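Local coordinates for protein type-iv like pilin ttha1222 (Thermus thermophilus, PDB 5G2F) that is a type IV-like pilin whose soluble domain, present here, probably serves in the pilus machinery that takes up DNA during natural competence, at residues A2-A6 against L66-L71; L58-E63 against V74-S79. All blocks are in the same frame, centred on the assembly; numbering follows the deposited sequence.

Interaction 1 of 2, residues A2-A6 against L66-L71; sequences ANLAA and LDGAAL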
loop_
_atom_site.group_PDB
_atom_site.type_symbol
_atom_site.label_atom_id
_atom_site.label_comp_id
_atom_site.label_asym_id
_atom_site.label_seq_id
_atom_site.Cartn_x
_atom_site.Cartn_y
_atom_site.Cartn_z
ATOM N N ALA A 2 8.337 12.735 22.889
ATOM C CA ALA A 2 8.760 11.325 22.768
ATOM C C ALA A 2 8.531 10.840 21.342
ATOM O O ALA A 2 7.911 9.798 21.132
ATOM C CB ALA A 2 7.979 10.466 23.752
ATOM N N ASN A 3 9.002 11.611 20.365
ATOM C CA ASN A 3 8.758 11.301 18.947
ATOM C C ASN A 3 9.481 10.045 18.492
ATOM O O ASN A 3 8.910 9.250 17.756
ATOM C CB ASN A 3 9.184 12.460 18.049
ATOM C CG ASN A 3 8.174 13.591 18.033
ATOM O OD1 ASN A 3 6.984 13.377 18.155
ATOM N ND2 ASN A 3 8.664 14.807 17.909
ATOM N N LEU A 4 10.739 9.896 18.897
ATOM C CA LEU A 4 11.462 8.690 18.575
ATOM C C LEU A 4 10.683 7.512 19.120
ATOM O O LEU A 4 10.450 6.535 18.406
ATOM C CB LEU A 4 12.878 8.713 19.150
ATOM C CG LEU A 4 13.638 7.386 18.959
ATOM C CD1 LEU A 4 13.763 6.974 17.489
ATOM C CD2 LEU A 4 15.016 7.468 19.619
ATOM N N ALA A 5 10.237 7.596 20.370
ATOM C CA ALA A 5 9.416 6.510 20.923
ATOM C C ALA A 5 8.128 6.283 20.133
ATOM O O ALA A 5 7.750 5.126 19.895
ATOM C CB ALA A 5 9.117 6.726 22.394
ATOM N N ALA A 6 7.473 7.354 19.692
ATOM C CA ALA A 6 6.219 7.191 18.956
ATOM C C ALA A 6 6.478 6.524 17.614
ATOM O O ALA A 6 5.708 5.671 17.175
ATOM C CB ALA A 6 5.505 8.532 18.778
ATOM N N LEU A 66 11.671 9.970 10.484
ATOM C CA LEU A 66 11.014 10.719 11.522
ATOM C C LEU A 66 11.450 12.174 11.462
ATOM O O LEU A 66 12.623 12.495 11.227
ATOM C CB LEU A 66 11.375 10.171 12.902
ATOM C CG LEU A 66 11.266 8.665 13.107
ATOM C CD1 LEU A 66 11.631 8.291 14.534
ATOM C CD2 LEU A 66 9.855 8.198 12.761
ATOM N N ASP A 67 10.527 13.081 11.679
ATOM C CA ASP A 67 11.019 14.441 11.936
ATOM C C ASP A 67 10.768 14.906 13.368
ATOM O O ASP A 67 9.814 14.496 14.023
ATOM C CB ASP A 67 10.546 15.476 10.911
ATOM C CG ASP A 67 9.097 15.739 10.987
ATOM O OD1 ASP A 67 8.386 14.948 11.636
ATOM O OD2 ASP A 67 8.675 16.768 10.413
ATOM N N GLY A 68 11.655 15.774 13.836
ATOM C CA GLY A 68 11.564 16.316 15.179
ATOM C C GLY A 68 11.801 15.253 16.239
ATOM O O GLY A 68 11.327 15.359 17.377
ATOM N N ALA A 69 12.583 14.247 15.875
ATOM C CA ALA A 69 12.844 13.124 16.758
ATOM C C ALA A 69 14.330 13.021 17.091
ATOM O O ALA A 69 15.180 13.546 16.369
ATOM C CB ALA A 69 12.369 11.830 16.109
ATOM N N ALA A 70 14.635 12.326 18.181
ATOM C CA ALA A 70 16.032 12.133 18.601
ATOM C C ALA A 70 16.869 11.346 17.576
ATOM O O ALA A 70 18.098 11.409 17.591
ATOM C CB ALA A 70 16.080 11.448 19.958
ATOM N N LEU A 71 16.207 10.565 16.723
ATOM C CA LEU A 71 16.843 9.999 15.522
ATOM C C LEU A 71 16.016 10.373 14.283
ATOM O O LEU A 71 14.842 10.692 14.387
ATOM C CB LEU A 71 17.003 8.462 15.590
ATOM C CG LEU A 71 18.217 7.712 16.112
ATOM C CD1 LEU A 71 18.490 8.074 17.555
ATOM C CD2 LEU A 71 17.984 6.214 15.963
HETATM O O HOH W 1 12.741 11.996 20.045
#

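Interaction 2 of 2, residues L58-E63 against V74-S79; sequences LDYVIE and VVYKSS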
loop_
_atom_site.group_PDB
_atom_site.type_symbol
_atom_site.label_atom_id
_atom_site.label_comp_id
_atom_site.label_asym_id
_atom_site.label_seq_id
_atom_site.Cartn_x
_atom_site.Cartn_y
_atom_site.Cartn_z
ATOM N N LEU A 58 9.799 -14.426 3.122
ATOM C CA LEU A 58 9.651 -14.429 4.562
ATOM C C LEU A 58 10.092 -13.121 5.244
ATOM O O LEU A 58 9.494 -12.750 6.231
ATOM C CB LEU A 58 10.471 -15.542 5.207
ATOM C CG LEU A 58 10.114 -17.003 4.912
ATOM C CD1 LEU A 58 11.103 -17.902 5.658
ATOM C CD2 LEU A 58 8.693 -17.272 5.310
ATOM N N ASP A 59 11.131 -12.482 4.742
ATOM C CA ASP A 59 11.859 -11.462 5.494
ATOM C C ASP A 59 11.595 -10.076 4.911
ATOM O O ASP A 59 11.647 -9.876 3.727
ATOM C CB ASP A 59 13.407 -11.694 5.472
ATOM C CG ASP A 59 13.839 -13.038 6.020
ATOM O OD1 ASP A 59 13.193 -13.579 6.971
ATOM O OD2 ASP A 59 14.868 -13.520 5.480
ATOM N N TYR A 60 11.372 -9.118 5.794
ATOM C CA TYR A 60 11.151 -7.743 5.383
ATOM C C TYR A 60 11.966 -6.785 6.237
ATOM O O TYR A 60 12.413 -7.127 7.352
ATOM C CB TYR A 60 9.645 -7.353 5.470
ATOM C CG TYR A 60 9.011 -7.567 6.798
ATOM C CD1 TYR A 60 9.076 -6.599 7.801
ATOM C CD2 TYR A 60 8.405 -8.761 7.112
ATOM C CE1 TYR A 60 8.518 -6.819 9.044
ATOM C CE2 TYR A 60 7.819 -8.968 8.349
ATOM C CZ TYR A 60 7.868 -8.001 9.302
ATOM O OH TYR A 60 7.380 -8.235 10.574
ATOM N N VAL A 61 12.079 -5.554 5.718
ATOM C CA VAL A 61 12.699 -4.472 6.406
ATOM C C VAL A 61 11.772 -3.280 6.311
ATOM O O VAL A 61 11.325 -2.929 5.203
ATOM C CB VAL A 61 14.053 -4.089 5.765
ATOM C CG1 VAL A 61 14.743 -3.010 6.583
ATOM C CG2 VAL A 61 14.963 -5.300 5.698
ATOM N N ILE A 62 11.471 -2.689 7.456
ATOM C CA ILE A 62 10.688 -1.457 7.488
ATOM C C ILE A 62 11.631 -0.297 7.736
ATOM O O ILE A 62 12.421 -0.336 8.691
ATOM C CB ILE A 62 9.647 -1.482 8.642
ATOM C CG1 ILE A 62 8.722 -2.696 8.497
ATOM C CG2 ILE A 62 8.869 -0.191 8.687
ATOM C CD1 ILE A 62 7.995 -3.067 9.776
ATOM N N GLU A 63 11.519 0.744 6.929
ATOM C CA GLU A 63 12.298 1.970 7.108
ATOM C C GLU A 63 11.371 3.121 7.284
ATOM O O GLU A 63 10.475 3.318 6.444
ATOM C CB GLU A 63 13.121 2.263 5.868
ATOM C CG GLU A 63 14.257 1.307 5.605
ATOM C CD GLU A 63 14.848 1.569 4.238
ATOM O OE1 GLU A 63 15.735 2.460 4.128
ATOM O OE2 GLU A 63 14.380 0.932 3.257
ATOM N N VAL A 74 14.418 5.159 11.553
ATOM C CA VAL A 74 14.412 3.906 12.269
ATOM C C VAL A 74 14.218 2.755 11.298
ATOM O O VAL A 74 13.489 2.874 10.302
ATOM C CB VAL A 74 13.401 3.816 13.398
ATOM C CG1 VAL A 74 13.793 4.805 14.487
ATOM C CG2 VAL A 74 12.004 4.071 12.906
ATOM N N VAL A 75 14.882 1.635 11.601
ATOM C CA VAL A 75 14.855 0.474 10.735
ATOM C C VAL A 75 14.551 -0.787 11.558
ATOM O O VAL A 75 15.216 -1.050 12.560
ATOM C CB VAL A 75 16.216 0.325 10.037
ATOM C CG1 VAL A 75 16.240 -0.877 9.112
ATOM C CG2 VAL A 75 16.561 1.576 9.279
ATOM N N TYR A 76 13.520 -1.536 11.151
ATOM C CA TYR A 76 13.174 -2.833 11.727
ATOM C C TYR A 76 13.481 -3.909 10.723
ATOM O O TYR A 76 13.076 -3.802 9.567
ATOM C CB TYR A 76 11.696 -2.916 12.118
ATOM C CG TYR A 76 11.320 -4.233 12.701
ATOM C CD1 TYR A 76 11.590 -4.554 14.020
ATOM C CD2 TYR A 76 10.783 -5.213 11.912
ATOM C CE1 TYR A 76 11.312 -5.812 14.531
ATOM C CE2 TYR A 76 10.423 -6.436 12.425
ATOM C CZ TYR A 76 10.685 -6.739 13.736
ATOM O OH TYR A 76 10.398 -7.992 14.195
ATOM N N LYS A 77 14.174 -4.958 11.151
ATOM C CA LYS A 77 14.478 -6.123 10.298
ATOM C C LYS A 77 13.797 -7.339 10.900
ATOM O O LYS A 77 14.124 -7.753 12.046
ATOM C CB LYS A 77 16.024 -6.346 10.226
ATOM C CG LYS A 77 16.714 -5.207 9.462
ATOM C CD LYS A 77 18.243 -5.287 9.478
ATOM C CE LYS A 77 18.800 -4.024 8.857
ATOM N NZ LYS A 77 20.289 -3.972 8.876
ATOM N N SER A 78 12.886 -7.943 10.157
ATOM C CA SER A 78 12.183 -9.109 10.678
ATOM C C SER A 78 13.089 -10.317 10.874
ATOM O O SER A 78 12.821 -11.138 11.773
ATOM C CB SER A 78 11.005 -9.527 9.790
ATOM O OG SER A 78 11.463 -10.060 8.541
ATOM N N SER A 79 14.177 -10.398 10.101
ATOM C CA SER A 79 15.018 -11.574 10.164
ATOM C C SER A 79 15.712 -11.707 11.519
ATOM O O SER A 79 15.869 -12.836 11.997
ATOM C CB SER A 79 16.090 -11.628 9.062
ATOM O OG SER A 79 16.900 -10.441 9.053
HETATM O O HOH W 2 11.654 -12.701 8.886
HETATM O O HOH W 3 14.618 -8.997 7.568
#

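Interaction 1 of 2, residues A2-A6 against L66-L71
Leu4 lies across the 66-71 loop and has more of its surface buried by the contact than any other residue here. Its CD1 meets Leu66 CD1 at 3.9 Å and the CB of Leu71 at 4.0 Å, while Leu4 CD2 comes to 4.1 Å from Ala70 CB. One leucine thus touches both ends of the loop, and it does so mainly through aliphatic side chains. One residue back, Asn3 supplies the polar link: its ND2 donates to Gly68 O at 2.8 Å with an almost straight N-H...O angle of 170°, so a side-chain amide satisfies a carbonyl of the loop. Gly68 has a positive phi of 67°, a conformation that glycine adopts easily. In the pilin fold a long N-terminal helix packs on an antiparallel sheet; helix 3-19 is the part of it kept in this soluble piece, probably its C-terminal portion, and its start meets the connection between strands 60-66 and 73-77, the turn of a beta hairpin. Because the construct lacks the N-terminal part of the pilin, the helix begins here, and Leu4 N, in its first turn, has no helical acceptor before it. It donates instead to water 1 at 3.1 Å, and Ala70 N donates to the same water at 2.7 Å, making a solvent bridge between helix and loop. Between the direct and the water-mediated links sits Ala69, whose CB points at the helix and lies 3.8 Å from both Asn3 CB and Leu4 N.

Interaction 2 of 2, residues L58-E63 against V74-S79
Tyr76, Ser78 and Tyr60 bury the most surface where these antiparallel strands form a beta hairpin, and they show how regular pairing can pass into side-chain pairing. Ile62 and Tyr76 are a hydrogen-bonded pair: Ile62 N to Tyr76 O and Tyr76 N to Ile62 O are both 2.9 Å. Two residues on, Ser78 N still donates to Tyr60 O at 3.0 Å, but the return bond runs from Tyr60 N to Ser78 OG at 2.9 Å: the serine hydroxyl takes the place of a main-chain carbonyl just past the strand end. Ser78 CB meanwhile sits over the Tyr60 ring, 3.5 Å from its centroid, a CH-pi contact. Tyr60 CE1 lies at the edge of the Tyr76 ring, 3.9 Å from Tyr76 CE2. Val61 CG1 and Val75 CG1 meet at 3.6 Å on the face opposite Ile62 and Tyr76. Both tyrosines pack on helix 3-19, where Tyr60 OH is hydrogen-bonded to Glu19, while strand 47-54 pairs with the far edge of strand 60-66.

How the interactions relate
Both contacts belong to the same hairpin: interaction 2 zips its strands together near the middle of the domain, whereas interaction 1 fastens its turn to the start of helix 3-19 at the surface. Their segments alternate along the chain, and although the centres lie 19 Å apart they touch through Val74, whose CG1 is 3.7 Å from Leu4 CD1 and 4.1 Å from Leu66 CD1. The chemistry follows position. Paired main chains and aromatic packing against the helix mark the partly buried interaction 2; a single hydrogen bond from a side-chain amide, one bridging water and contacts of leucine and alanine side chains mark interaction 1, where the loop offers no regular pairing to the helix.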